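Local coordinates for anthranilate-CoA ligase (Stigmatella aurantiaca, PDB 4WV3), which belongs to the ANL superfamily of AMP-binding enzymes, pairing a large N-terminal AMP-binding region with a small C-terminal domain, at residues 20-26 with 36-40; 44-49 with 75-79; 57-63 with 83-88; 63-68 with 111-117. One frame throughout, in Å; residues are numbered along the deposited sequence.

Contact 1 of 4, residues 20-26 with 36-40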
loop_
_atom_site.group_PDB
_atom_site.type_symbol
_atom_site.label_atom_id
_atom_site.label_comp_id
_atom_site.label_asym_id
_atom_site.label_seq_id
_atom_site.Cartn_x
_atom_site.Cartn_y
_atom_site.Cartn_z
ATOM N N LEU A 20 -21.537 16.307 -2.302
ATOM C CA LEU A 20 -22.917 16.584 -1.935
ATOM C C LEU A 20 -23.226 18.065 -2.133
ATOM O O LEU A 20 -22.378 18.916 -1.869
ATOM C CB LEU A 20 -23.189 16.164 -0.485
ATOM C CG LEU A 20 -23.237 14.662 -0.174
ATOM C CD1 LEU A 20 -24.000 13.905 -1.255
ATOM C CD2 LEU A 20 -21.847 14.078 0.019
ATOM N N PRO A 21 -24.448 18.377 -2.593
ATOM C CA PRO A 21 -25.507 17.407 -2.883
ATOM C C PRO A 21 -25.598 17.028 -4.361
ATOM O O PRO A 21 -26.505 16.281 -4.728
ATOM C CB PRO A 21 -26.764 18.174 -2.486
ATOM C CG PRO A 21 -26.442 19.585 -2.873
ATOM C CD PRO A 21 -24.948 19.761 -2.666
ATOM N N VAL A 22 -24.684 17.529 -5.187
ATOM C CA VAL A 22 -24.795 17.357 -6.636
ATOM C C VAL A 22 -24.766 15.892 -7.090
ATOM O O VAL A 22 -25.536 15.494 -7.966
ATOM C CB VAL A 22 -23.741 18.197 -7.408
ATOM C CG1 VAL A 22 -22.329 17.852 -6.957
ATOM C CG2 VAL A 22 -23.897 18.007 -8.911
ATOM N N ARG A 23 -23.896 15.091 -6.484
ATOM C CA ARG A 23 -23.794 13.680 -6.838
ATOM C C ARG A 23 -24.403 12.790 -5.762
ATOM O O ARG A 23 -23.906 11.696 -5.497
ATOM C CB ARG A 23 -22.336 13.284 -7.068
ATOM C CG ARG A 23 -21.649 14.040 -8.189
ATOM C CD ARG A 23 -20.248 13.501 -8.417
ATOM N NE ARG A 23 -19.492 14.314 -9.366
ATOM C CZ ARG A 23 -18.714 15.332 -9.018
ATOM N NH1 ARG A 23 -18.587 15.666 -7.740
ATOM N NH2 ARG A 23 -18.061 16.018 -9.945
ATOM N N ALA A 24 -25.483 13.264 -5.148
ATOM C CA ALA A 24 -26.140 12.531 -4.073
ATOM C C ALA A 24 -26.658 11.167 -4.522
ATOM O O ALA A 24 -26.667 10.215 -3.743
ATOM C CB ALA A 24 -27.274 13.359 -3.484
ATOM N N ASN A 25 -27.081 11.074 -5.778
ATOM C CA ASN A 25 -27.685 9.844 -6.285
ATOM C C ASN A 25 -26.775 8.991 -7.166
ATOM O O ASN A 25 -27.201 7.959 -7.684
ATOM C CB ASN A 25 -28.997 10.150 -7.012
ATOM C CG ASN A 25 -30.141 10.416 -6.056
ATOM O OD1 ASN A 25 -29.933 10.575 -4.853
ATOM N ND2 ASN A 25 -31.357 10.465 -6.586
ATOM N N LYS A 26 -25.530 9.418 -7.339
ATOM C CA LYS A 26 -24.558 8.600 -8.055
ATOM C C LYS A 26 -23.994 7.531 -7.129
ATOM O O LYS A 26 -23.623 7.823 -5.992
ATOM C CB LYS A 26 -23.417 9.451 -8.616
ATOM C CG LYS A 26 -22.320 8.620 -9.266
ATOM C CD LYS A 26 -21.190 9.470 -9.818
ATOM C CE LYS A 26 -20.116 8.589 -10.445
ATOM N NZ LYS A 26 -19.001 9.379 -11.035
ATOM N N MET A 36 -23.810 1.647 -2.673
ATOM C CA MET A 36 -24.246 2.864 -2.002
ATOM C C MET A 36 -24.010 4.108 -2.850
ATOM O O MET A 36 -23.042 4.185 -3.608
ATOM C CB MET A 36 -23.540 3.018 -0.652
ATOM C CG MET A 36 -23.710 1.831 0.280
ATOM S SD MET A 36 -23.070 2.157 1.935
ATOM C CE MET A 36 -24.229 3.397 2.505
ATOM N N THR A 37 -24.907 5.079 -2.716
ATOM C CA THR A 37 -24.725 6.378 -3.344
ATOM C C THR A 37 -23.965 7.282 -2.383
ATOM O O THR A 37 -23.787 6.937 -1.215
ATOM C CB THR A 37 -26.073 7.032 -3.690
ATOM O OG1 THR A 37 -26.775 7.357 -2.483
ATOM C CG2 THR A 37 -26.923 6.090 -4.531
ATOM N N PHE A 38 -23.516 8.434 -2.870
ATOM C CA PHE A 38 -22.794 9.383 -2.029
ATOM C C PHE A 38 -23.651 9.870 -0.863
ATOM O O PHE A 38 -23.144 10.107 0.234
ATOM C CB PHE A 38 -22.296 10.572 -2.854
ATOM C CG PHE A 38 -21.105 10.259 -3.715
ATOM C CD1 PHE A 38 -19.823 10.318 -3.195
ATOM C CD2 PHE A 38 -21.267 9.914 -5.047
ATOM C CE1 PHE A 38 -18.724 10.034 -3.985
ATOM C CE2 PHE A 38 -20.171 9.628 -5.843
ATOM C CZ PHE A 38 -18.898 9.688 -5.310
ATOM N N ARG A 39 -24.952 10.013 -1.104
ATOM C CA ARG A 39 -25.879 10.437 -0.061
ATOM C C ARG A 39 -26.022 9.361 1.010
ATOM O O ARG A 39 -26.025 9.658 2.205
ATOM C CB ARG A 39 -27.249 10.771 -0.660
ATOM C CG ARG A 39 -28.301 11.160 0.368
ATOM C CD ARG A 39 -27.843 12.345 1.202
ATOM N NE ARG A 39 -27.678 13.552 0.398
ATOM C CZ ARG A 39 -27.076 14.656 0.826
ATOM N NH1 ARG A 39 -26.569 14.704 2.051
ATOM N NH2 ARG A 39 -26.971 15.711 0.028
ATOM N N GLN A 40 -26.136 8.111 0.573
ATOM C CA GLN A 40 -26.283 6.982 1.486
ATOM C C GLN A 40 -25.036 6.781 2.339
ATOM O O GLN A 40 -25.132 6.468 3.526
ATOM C CB GLN A 40 -26.609 5.705 0.710
ATOM C CG GLN A 40 -27.988 5.719 0.072
ATOM C CD GLN A 40 -28.212 4.554 -0.868
ATOM O OE1 GLN A 40 -27.269 4.013 -1.443
ATOM N NE2 GLN A 40 -29.469 4.161 -1.028
HETATM O O HOH W 1 -29.292 8.193 -2.556
#

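Contact 2 of 4, residues 44-49 with 75-79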
loop_
_atom_site.group_PDB
_atom_site.type_symbol
_atom_site.label_atom_id
_atom_site.label_comp_id
_atom_site.label_asym_id
_atom_site.label_seq_id
_atom_site.Cartn_x
_atom_site.Cartn_y
_atom_site.Cartn_z
ATOM N N GLU A 44 -25.024 7.262 6.434
ATOM C CA GLU A 44 -24.570 6.190 7.309
ATOM C C GLU A 44 -23.361 6.631 8.129
ATOM O O GLU A 44 -23.219 6.256 9.292
ATOM C CB GLU A 44 -24.247 4.935 6.497
ATOM C CG GLU A 44 -23.891 3.722 7.341
ATOM C CD GLU A 44 -24.034 2.419 6.579
ATOM O OE1 GLU A 44 -25.100 2.205 5.964
ATOM O OE2 GLU A 44 -23.082 1.610 6.593
ATOM N N ALA A 45 -22.498 7.436 7.517
ATOM C CA ALA A 45 -21.323 7.962 8.203
ATOM C C ALA A 45 -21.734 8.903 9.331
ATOM O O ALA A 45 -21.129 8.900 10.404
ATOM C CB ALA A 45 -20.406 8.673 7.222
ATOM N N ASN A 46 -22.762 9.706 9.081
ATOM C CA ASN A 46 -23.284 10.611 10.097
ATOM C C ASN A 46 -23.927 9.849 11.249
ATOM O O ASN A 46 -23.906 10.299 12.395
ATOM C CB ASN A 46 -24.282 11.596 9.487
ATOM C CG ASN A 46 -23.624 12.575 8.537
ATOM O OD1 ASN A 46 -22.420 12.818 8.616
ATOM N ND2 ASN A 46 -24.412 13.149 7.635
ATOM N N GLN A 47 -24.493 8.688 10.936
ATOM C CA GLN A 47 -25.051 7.812 11.958
ATOM C C GLN A 47 -23.933 7.200 12.792
ATOM O O GLN A 47 -24.055 7.074 14.010
ATOM C CB GLN A 47 -25.899 6.711 11.321
ATOM C CG GLN A 47 -27.212 7.204 10.738
ATOM C CD GLN A 47 -28.054 6.081 10.168
ATOM O OE1 GLN A 47 -27.550 5.213 9.454
ATOM N NE2 GLN A 47 -29.342 6.087 10.488
ATOM N N VAL A 48 -22.845 6.825 12.125
ATOM C CA VAL A 48 -21.673 6.286 12.802
ATOM C C VAL A 48 -21.069 7.330 13.735
ATOM O O VAL A 48 -20.763 7.039 14.892
ATOM C CB VAL A 48 -20.605 5.811 11.795
ATOM C CG1 VAL A 48 -19.284 5.531 12.498
ATOM C CG2 VAL A 48 -21.091 4.577 11.052
ATOM N N GLY A 49 -20.912 8.550 13.226
ATOM C CA GLY A 49 -20.390 9.650 14.015
ATOM C C GLY A 49 -21.234 9.931 15.244
ATOM O O GLY A 49 -20.705 10.124 16.339
ATOM N N THR A 75 -17.942 3.788 5.634
ATOM C CA THR A 75 -18.846 4.592 6.448
ATOM C C THR A 75 -18.316 4.773 7.870
ATOM O O THR A 75 -18.515 5.822 8.484
ATOM C CB THR A 75 -20.267 3.995 6.489
ATOM O OG1 THR A 75 -20.206 2.634 6.935
ATOM C CG2 THR A 75 -20.904 4.043 5.108
ATOM N N SER A 76 -17.639 3.752 8.384
ATOM C CA SER A 76 -17.012 3.848 9.697
ATOM C C SER A 76 -15.871 4.855 9.652
ATOM O O SER A 76 -15.737 5.691 10.544
ATOM C CB SER A 76 -16.492 2.487 10.158
ATOM O OG SER A 76 -17.556 1.572 10.356
ATOM N N PHE A 77 -15.062 4.773 8.601
ATOM C CA PHE A 77 -13.911 5.656 8.435
ATOM C C PHE A 77 -14.313 7.128 8.423
ATOM O O PHE A 77 -13.773 7.933 9.181
ATOM C CB PHE A 77 -13.148 5.308 7.154
ATOM C CG PHE A 77 -11.927 6.156 6.927
ATOM C CD1 PHE A 77 -10.721 5.829 7.527
ATOM C CD2 PHE A 77 -11.984 7.275 6.113
ATOM C CE1 PHE A 77 -9.595 6.605 7.321
ATOM C CE2 PHE A 77 -10.862 8.056 5.904
ATOM C CZ PHE A 77 -9.665 7.721 6.508
ATOM N N PHE A 78 -15.262 7.476 7.562
ATOM C CA PHE A 78 -15.702 8.862 7.453
ATOM C C PHE A 78 -16.557 9.294 8.639
ATOM O O PHE A 78 -16.674 10.484 8.927
ATOM C CB PHE A 78 -16.429 9.104 6.129
ATOM C CG PHE A 78 -15.502 9.283 4.962
ATOM C CD1 PHE A 78 -14.831 10.480 4.776
ATOM C CD2 PHE A 78 -15.296 8.257 4.056
ATOM C CE1 PHE A 78 -13.973 10.652 3.707
ATOM C CE2 PHE A 78 -14.439 8.424 2.983
ATOM C CZ PHE A 78 -13.777 9.623 2.809
ATOM N N GLY A 79 -17.147 8.325 9.331
ATOM C CA GLY A 79 -17.873 8.609 10.553
ATOM C C GLY A 79 -16.920 9.035 11.654
ATOM O O GLY A 79 -17.211 9.949 12.426
#

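Contact 3 of 4, residues 57-63 with 83-88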
loop_
_atom_site.group_PDB
_atom_site.type_symbol
_atom_site.label_atom_id
_atom_site.label_comp_id
_atom_site.label_asym_id
_atom_site.label_seq_id
_atom_site.Cartn_x
_atom_site.Cartn_y
_atom_site.Cartn_z
ATOM N N VAL A 57 -16.979 8.784 22.425
ATOM C CA VAL A 57 -15.818 9.101 21.600
ATOM C C VAL A 57 -15.687 10.608 21.408
ATOM O O VAL A 57 -16.667 11.292 21.113
ATOM C CB VAL A 57 -15.894 8.405 20.225
ATOM C CG1 VAL A 57 -14.705 8.795 19.359
ATOM C CG2 VAL A 57 -15.955 6.896 20.399
ATOM N N ARG A 58 -14.475 11.123 21.588
ATOM C CA ARG A 58 -14.232 12.555 21.469
ATOM C C ARG A 58 -13.187 12.888 20.410
ATOM O O ARG A 58 -12.543 12.000 19.850
ATOM C CB ARG A 58 -13.796 13.137 22.814
ATOM C CG ARG A 58 -14.837 13.026 23.911
ATOM C CD ARG A 58 -14.332 13.663 25.192
ATOM N NE ARG A 58 -15.305 13.571 26.274
ATOM C CZ ARG A 58 -15.100 14.037 27.501
ATOM N NH1 ARG A 58 -13.952 14.629 27.803
ATOM N NH2 ARG A 58 -16.041 13.910 28.427
ATOM N N PHE A 59 -13.036 14.182 20.151
ATOM C CA PHE A 59 -12.024 14.699 19.238
ATOM C C PHE A 59 -10.633 14.268 19.693
ATOM O O PHE A 59 -10.269 14.446 20.856
ATOM C CB PHE A 59 -12.109 16.227 19.204
ATOM C CG PHE A 59 -11.260 16.869 18.142
ATOM C CD1 PHE A 59 -11.826 17.294 16.952
ATOM C CD2 PHE A 59 -9.902 17.070 18.341
ATOM C CE1 PHE A 59 -11.054 17.892 15.976
ATOM C CE2 PHE A 59 -9.124 17.665 17.367
ATOM C CZ PHE A 59 -9.702 18.079 16.183
ATOM N N GLY A 60 -9.860 13.700 18.774
ATOM C CA GLY A 60 -8.485 13.330 19.061
ATOM C C GLY A 60 -8.312 11.929 19.615
ATOM O O GLY A 60 -7.194 11.516 19.926
ATOM N N GLU A 61 -9.413 11.197 19.743
ATOM C CA GLU A 61 -9.358 9.826 20.241
ATOM C C GLU A 61 -9.292 8.814 19.101
ATOM O O GLU A 61 -9.886 9.016 18.041
ATOM C CB GLU A 61 -10.556 9.526 21.143
ATOM C CG GLU A 61 -10.523 10.248 22.478
ATOM C CD GLU A 61 -11.720 9.918 23.345
ATOM O OE1 GLU A 61 -12.697 9.343 22.818
ATOM O OE2 GLU A 61 -11.685 10.228 24.554
ATOM N N CYS A 62 -8.565 7.725 19.330
ATOM C CA CYS A 62 -8.396 6.689 18.318
ATOM C C CYS A 62 -9.540 5.685 18.335
ATOM O O CYS A 62 -9.924 5.184 19.391
ATOM C CB CYS A 62 -7.067 5.959 18.515
ATOM S SG CYS A 62 -5.609 6.969 18.195
ATOM N N VAL A 63 -10.082 5.398 17.155
ATOM C CA VAL A 63 -11.118 4.384 17.015
ATOM C C VAL A 63 -10.608 3.241 16.145
ATOM O O VAL A 63 -10.117 3.463 15.039
ATOM C CB VAL A 63 -12.404 4.962 16.394
ATOM C CG1 VAL A 63 -13.480 3.890 16.313
ATOM C CG2 VAL A 63 -12.893 6.152 17.205
ATOM N N LEU A 83 -16.075 13.194 13.008
ATOM C CA LEU A 83 -16.256 13.446 14.430
ATOM C C LEU A 83 -15.021 14.107 15.035
ATOM O O LEU A 83 -15.068 14.640 16.144
ATOM C CB LEU A 83 -16.563 12.138 15.158
ATOM C CG LEU A 83 -17.247 12.277 16.515
ATOM C CD1 LEU A 83 -18.546 13.046 16.353
ATOM C CD2 LEU A 83 -17.497 10.911 17.131
ATOM N N GLY A 84 -13.917 14.074 14.295
ATOM C CA GLY A 84 -12.662 14.621 14.774
ATOM C C GLY A 84 -11.841 13.566 15.489
ATOM O O GLY A 84 -10.771 13.851 16.027
ATOM N N ALA A 85 -12.354 12.341 15.497
ATOM C CA ALA A 85 -11.653 11.219 16.107
ATOM C C ALA A 85 -10.632 10.646 15.131
ATOM O O ALA A 85 -10.672 10.938 13.936
ATOM C CB ALA A 85 -12.640 10.150 16.543
ATOM N N ILE A 86 -9.719 9.827 15.641
ATOM C CA ILE A 86 -8.643 9.283 14.822
ATOM C C ILE A 86 -8.934 7.859 14.360
ATOM O O ILE A 86 -8.980 6.929 15.165
ATOM C CB ILE A 86 -7.294 9.324 15.568
ATOM C CG1 ILE A 86 -6.974 10.761 15.992
ATOM C CG2 ILE A 86 -6.185 8.758 14.697
ATOM C CD1 ILE A 86 -5.669 10.910 16.741
ATOM N N ALA A 87 -9.130 7.695 13.056
ATOM C CA ALA A 87 -9.401 6.383 12.485
ATOM C C ALA A 87 -8.137 5.532 12.431
ATOM O O ALA A 87 -7.099 5.973 11.937
ATOM C CB ALA A 87 -10.007 6.527 11.097
ATOM N N VAL A 88 -8.228 4.310 12.945
ATOM C CA VAL A 88 -7.095 3.393 12.938
ATOM C C VAL A 88 -7.388 2.179 12.057
ATOM O O VAL A 88 -7.991 1.204 12.507
ATOM C CB VAL A 88 -6.739 2.925 14.364
ATOM C CG1 VAL A 88 -5.472 2.079 14.347
ATOM C CG2 VAL A 88 -6.568 4.122 15.286
#

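Contact 4 of 4, residues 63-68 with 111-117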
loop_
_atom_site.group_PDB
_atom_site.type_symbol
_atom_site.label_atom_id
_atom_site.label_comp_id
_atom_site.label_asym_id
_atom_site.label_seq_id
_atom_site.Cartn_x
_atom_site.Cartn_y
_atom_site.Cartn_z
ATOM N N VAL A 63 -10.082 5.398 17.155
ATOM C CA VAL A 63 -11.118 4.384 17.015
ATOM C C VAL A 63 -10.608 3.241 16.145
ATOM O O VAL A 63 -10.117 3.463 15.039
ATOM C CB VAL A 63 -12.404 4.962 16.394
ATOM C CG1 VAL A 63 -13.480 3.890 16.313
ATOM C CG2 VAL A 63 -12.893 6.152 17.205
ATOM N N GLY A 64 -10.723 2.018 16.652
ATOM C CA GLY A 64 -10.244 0.850 15.938
ATOM C C GLY A 64 -11.164 0.423 14.810
ATOM O O GLY A 64 -12.372 0.277 15.000
ATOM N N LEU A 65 -10.589 0.224 13.630
ATOM C CA LEU A 65 -11.347 -0.233 12.472
ATOM C C LEU A 65 -10.694 -1.470 11.863
ATOM O O LEU A 65 -9.743 -1.364 11.086
ATOM C CB LEU A 65 -11.458 0.881 11.429
ATOM C CG LEU A 65 -12.231 0.561 10.147
ATOM C CD1 LEU A 65 -13.617 0.030 10.473
ATOM C CD2 LEU A 65 -12.323 1.794 9.257
ATOM N N LEU A 66 -11.206 -2.642 12.225
ATOM C CA LEU A 66 -10.649 -3.902 11.748
ATOM C C LEU A 66 -11.708 -4.747 11.043
ATOM O O LEU A 66 -12.344 -5.604 11.655
ATOM C CB LEU A 66 -10.035 -4.687 12.909
ATOM C CG LEU A 66 -9.351 -6.014 12.574
ATOM C CD1 LEU A 66 -8.203 -5.797 11.603
ATOM C CD2 LEU A 66 -8.868 -6.700 13.840
ATOM N N THR A 67 -11.893 -4.499 9.751
ATOM C CA THR A 67 -12.860 -5.261 8.968
ATOM C C THR A 67 -12.464 -5.339 7.498
ATOM O O THR A 67 -11.530 -4.668 7.058
ATOM C CB THR A 67 -14.285 -4.681 9.099
ATOM O OG1 THR A 67 -15.192 -5.452 8.301
ATOM C CG2 THR A 67 -14.321 -3.232 8.644
ATOM N N LEU A 68 -13.181 -6.169 6.747
ATOM C CA LEU A 68 -12.897 -6.384 5.332
ATOM C C LEU A 68 -13.192 -5.137 4.505
ATOM O O LEU A 68 -13.939 -4.259 4.939
ATOM C CB LEU A 68 -13.733 -7.551 4.806
ATOM C CG LEU A 68 -13.687 -8.848 5.617
ATOM C CD1 LEU A 68 -14.704 -9.848 5.088
ATOM C CD2 LEU A 68 -12.289 -9.441 5.597
ATOM N N LEU A 111 -13.839 -0.335 19.357
ATOM C CA LEU A 111 -13.347 -1.108 18.223
ATOM C C LEU A 111 -14.486 -1.536 17.304
ATOM O O LEU A 111 -15.475 -2.114 17.753
ATOM C CB LEU A 111 -12.584 -2.347 18.696
ATOM C CG LEU A 111 -12.181 -3.317 17.580
ATOM C CD1 LEU A 111 -11.135 -2.693 16.668
ATOM C CD2 LEU A 111 -11.688 -4.643 18.143
ATOM N N ILE A 112 -14.340 -1.242 16.017
ATOM C CA ILE A 112 -15.279 -1.722 15.011
ATOM C C ILE A 112 -14.643 -2.889 14.264
ATOM O O ILE A 112 -13.700 -2.706 13.496
ATOM C CB ILE A 112 -15.662 -0.613 14.019
ATOM C CG1 ILE A 112 -16.239 0.591 14.768
ATOM C CG2 ILE A 112 -16.656 -1.136 12.997
ATOM C CD1 ILE A 112 -16.589 1.757 13.874
ATOM N N VAL A 113 -15.158 -4.090 14.502
ATOM C CA VAL A 113 -14.533 -5.299 13.979
ATOM C C VAL A 113 -15.543 -6.195 13.260
ATOM O O VAL A 113 -16.723 -6.222 13.609
ATOM C CB VAL A 113 -13.826 -6.086 15.116
ATOM C CG1 VAL A 113 -14.843 -6.618 16.117
ATOM C CG2 VAL A 113 -12.969 -7.213 14.557
ATOM N N HIS A 114 -15.080 -6.909 12.238
ATOM C CA HIS A 114 -15.911 -7.901 11.569
ATOM C C HIS A 114 -15.980 -9.159 12.430
ATOM O O HIS A 114 -15.095 -9.404 13.249
ATOM C CB HIS A 114 -15.358 -8.230 10.182
ATOM C CG HIS A 114 -16.306 -9.011 9.327
ATOM N ND1 HIS A 114 -16.282 -10.387 9.253
ATOM C CD2 HIS A 114 -17.312 -8.608 8.515
ATOM C CE1 HIS A 114 -17.230 -10.799 8.429
ATOM N NE2 HIS A 114 -17.869 -9.739 7.968
ATOM N N GLN A 115 -17.028 -9.953 12.241
ATOM C CA GLN A 115 -17.268 -11.118 13.088
ATOM C C GLN A 115 -16.204 -12.212 12.954
ATOM O O GLN A 115 -15.995 -12.992 13.882
ATOM C CB GLN A 115 -18.660 -11.701 12.823
ATOM C CG GLN A 115 -18.841 -12.288 11.431
ATOM C CD GLN A 115 -20.236 -12.844 11.211
ATOM O OE1 GLN A 115 -21.172 -12.508 11.936
ATOM N NE2 GLN A 115 -20.379 -13.701 10.207
ATOM N N GLU A 116 -15.529 -12.267 11.809
ATOM C CA GLU A 116 -14.560 -13.334 11.565
ATOM C C GLU A 116 -13.213 -13.047 12.226
ATOM O O GLU A 116 -12.328 -13.905 12.256
ATOM C CB GLU A 116 -14.381 -13.581 10.065
ATOM C CG GLU A 116 -13.475 -12.588 9.365
ATOM C CD GLU A 116 -13.083 -13.049 7.973
ATOM O OE1 GLU A 116 -13.922 -12.962 7.048
ATOM O OE2 GLU A 116 -11.933 -13.508 7.807
ATOM N N PHE A 117 -13.072 -11.837 12.754
ATOM C CA PHE A 117 -11.870 -11.433 13.474
ATOM C C PHE A 117 -12.184 -11.295 14.960
ATOM O O PHE A 117 -11.291 -11.087 15.782
ATOM C CB PHE A 117 -11.350 -10.101 12.931
ATOM C CG PHE A 117 -11.114 -10.098 11.449
ATOM C CD1 PHE A 117 -10.354 -11.091 10.852
ATOM C CD2 PHE A 117 -11.658 -9.106 10.651
ATOM C CE1 PHE A 117 -10.137 -11.089 9.487
ATOM C CE2 PHE A 117 -11.447 -9.099 9.287
ATOM C CZ PHE A 117 -10.685 -10.093 8.704
#

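Contact 1 of 4, residues 20-26 with 36-40
Ala24 and Lys26 hand their carbonyl oxygens to the first turn of the helix that starts at Phe38, and this is the tight part of the contact. Ala24 O accepts from Arg39 N at 3.2 Å, while Lys26 O takes Phe38 N at the same length of 3.2 Å. Thr37 is the N-cap, and with Gln40 it forms a capping box: Thr37 OG1 accepts from Gln40 N, and Gln40 OE1 receives Thr37 N at 2.9 Å. The Thr37 hydroxyl also lies near Ala24 O, but that bond is weak and its proton is not settled. Phe38 is buried. Its CB sits 4.1 Å from Leu20 CD1, and the extended Lys26 chain runs alongside the ring, with CD 4.1 Å from Phe38 CE2. Lys26 NZ goes on to a salt bridge with Glu208 and a hydrogen bond to Gly235 O.

The outer side is looser. Arg39 folds back through bends at chi2 (57°) and chi3 (64°), which lays its guanidinium against the loop: Leu20 CD1 covers one face near the rim, and Pro21 CB meets the edge, 3.5 Å from Arg39 NH2. Nearby, a water on Thr37 OG1 reaches Asn25 OD1 through a weak bond.

The loop 20-26 lies against the start of helix 38-54, just after edge strand 35-37 of the mixed sheet. The Phe38 side chain touches Ala28 on strand 27-30 and meets the ring of Trp232 on helix 221-234.

Contact 2 of 4, residues 44-49 with 75-79
Thr75 opens the second helix's side of the contact by meeting Glu44 with its whole side chain. Its OG1 lies within hydrogen-bonding distance of Glu44 OE2, at 3.1 Å, but the one hydroxyl proton may go instead to Ala71 O, one turn back. Nearer the backbone, Thr75 CG2 packs on the aliphatic part of Glu44, 3.7 Å from its CB. The other carboxylate oxygen, OE1, is held in a salt bridge by Arg34. The carbonyl of Thr75 faces the partner helix as well: besides accepting Gly79 N within its own helix, it receives a CA-H...O contact from Ala45 CA at 3.5 Å.

Ser76 contributes backbone, its CA lying 4.0 Å from Val48 CG1, while its hydroxyl turns back to bond Glu72 O. Phe78 touches with its first carbon, CB resting 4.1 Å from Ala45 CB, before the ring departs to other neighbours. At Gly79 the two backbones come nearest. Its bare CA sits 3.3 Å from Ala45 O and 3.9 Å from Val48 CG1, and its carbonyl oxygen meets Gly49 CA. With small residues at Ala45, Gly49 and Gly79, the axes approach to 7.5 Å, crossing at -58°.

Around this buried crossing of helices 38-54 and 71-83, helix 148-152 lies against Glu44 and Ser76 through Phe148. On another side the Phe78 ring reaches helix 14-17 at Ile15 and helix 221-234 at Leu228 and Ile229.

Contact 3 of 4, residues 57-63 with 83-88
Backbone hydrogen bonds join Glu61 and Val63 to Ile86 and Val88, and set Cys62 beside Ile86 and Val63 beside Ala87 in parallel register. Val63 is gripped at both ends: its N-H goes to Ile86 O at 2.7 Å, and its carbonyl oxygen accepts Val88 N at 2.9 Å. Glu61 O, one residue before its strand begins, takes the amide of Ile86. Earlier still, Gly60 N bonds Gly84 O at 2.9 Å.

Two glycines with positive phi shape the loops behind that bond. Gly60 sits in the type II turn from Arg58 to Glu61, where the Glu61 carboxylate also accepts Arg58 N from above its plane. Gly84 ends its helix in a Schellman motif, and its oxygen lies over one face of the Phe59 ring, near the rim. Phe59 has its CG anti to its own N (chi1 -171°), which carries the ring across Gly84, CD1 lying 3.5 Å from the Gly84 CA.

Apolar contacts fill both sides. Cys62 SG touches Ile86 CB at 3.9 Å on one face of the sheet, where Cys62 CB also meets Val88 CG2 at 3.7 Å. Val63 points to the other face, its CG2 against Ala85 CB. Val57 CG1 packs 3.7 Å from that same methyl and beside Leu83 CD2.

These strands and helix 71-83 form a beta-alpha-beta crossover. Ile80 of that helix covers Val63, Ala85 and Ala87, Leu52 of helix 38-54 backs Val57 and Leu83, and strand 169-175 bonds to Ala87 through its backbone and touches Ile86 and Val88 with Leu172.

Contact 4 of 4, residues 63-68 with 111-117
Ile112 packs along the backbone and side chains of strand 62-66, and can be followed atom by atom. Its CB rests 3.5 Å from Gly64 O, the oxygen that also accepts Ile112 N. The CG2 branch turns to Leu65, 4.1 Å from its CD1, so the two side chains cross on the same face of the sheet. CG1, anti to the carbonyl carbon (chi1 -57°), passes Gly64 O, and the extended chain carries CD1 to within 4.5 Å of Val63 CG1.

The strands run parallel, 8° apart, with Leu66 N bonding Ile112 O at 2.8 Å and Leu66 O taking His114 N at 3.1 Å. Leu111 CD1 packs directly on the Gly64 backbone, where there is no side chain. On the face away from Ile112, Leu66 and Val113 point the same way, side by side.

Past the strand ends, Leu68 divides its methyls between two rings: CD1 sits over the centre of the His114 ring in a CH-pi contact, and CD2 meets the Phe117 edge, 3.6 Å from CZ. Glu116 N bonds His114 ND1, which probably helps hold that ring.

Strand 62-66 here lies between 86-89 and 110-114 in the parallel sheet, and strand 133-137 follows beyond. Helix 71-83 covers the Leu65 and Ile112 face through Trp73 and Ser76, while helix 118-122 packs on Leu66, Leu111 and Val113.

How the contacts relate
From the N terminus, contact 1 comes first, closing the short loop and strand hairpin before helix 38-54, in series with everything after it. That helix then enters contact 2, where Met36 CE of contact 1 touches Glu44 and Thr75. Contacts 2, 3 and 4 cross one another pairwise, since their segments alternate along the chain, and none nests inside another. Contact 3 closes the unit strand 62-66, helix 71-83, strand 86-89; contact 4 spans the longer excursion to strand 110-114. They share Val63, and Val88 O with Leu65 N probably bonds between them. Together they tie helices 38-54 and 71-83 to the parallel sheet, while contact 1 joins loop 20-26 to the mixed sheet's edge strand.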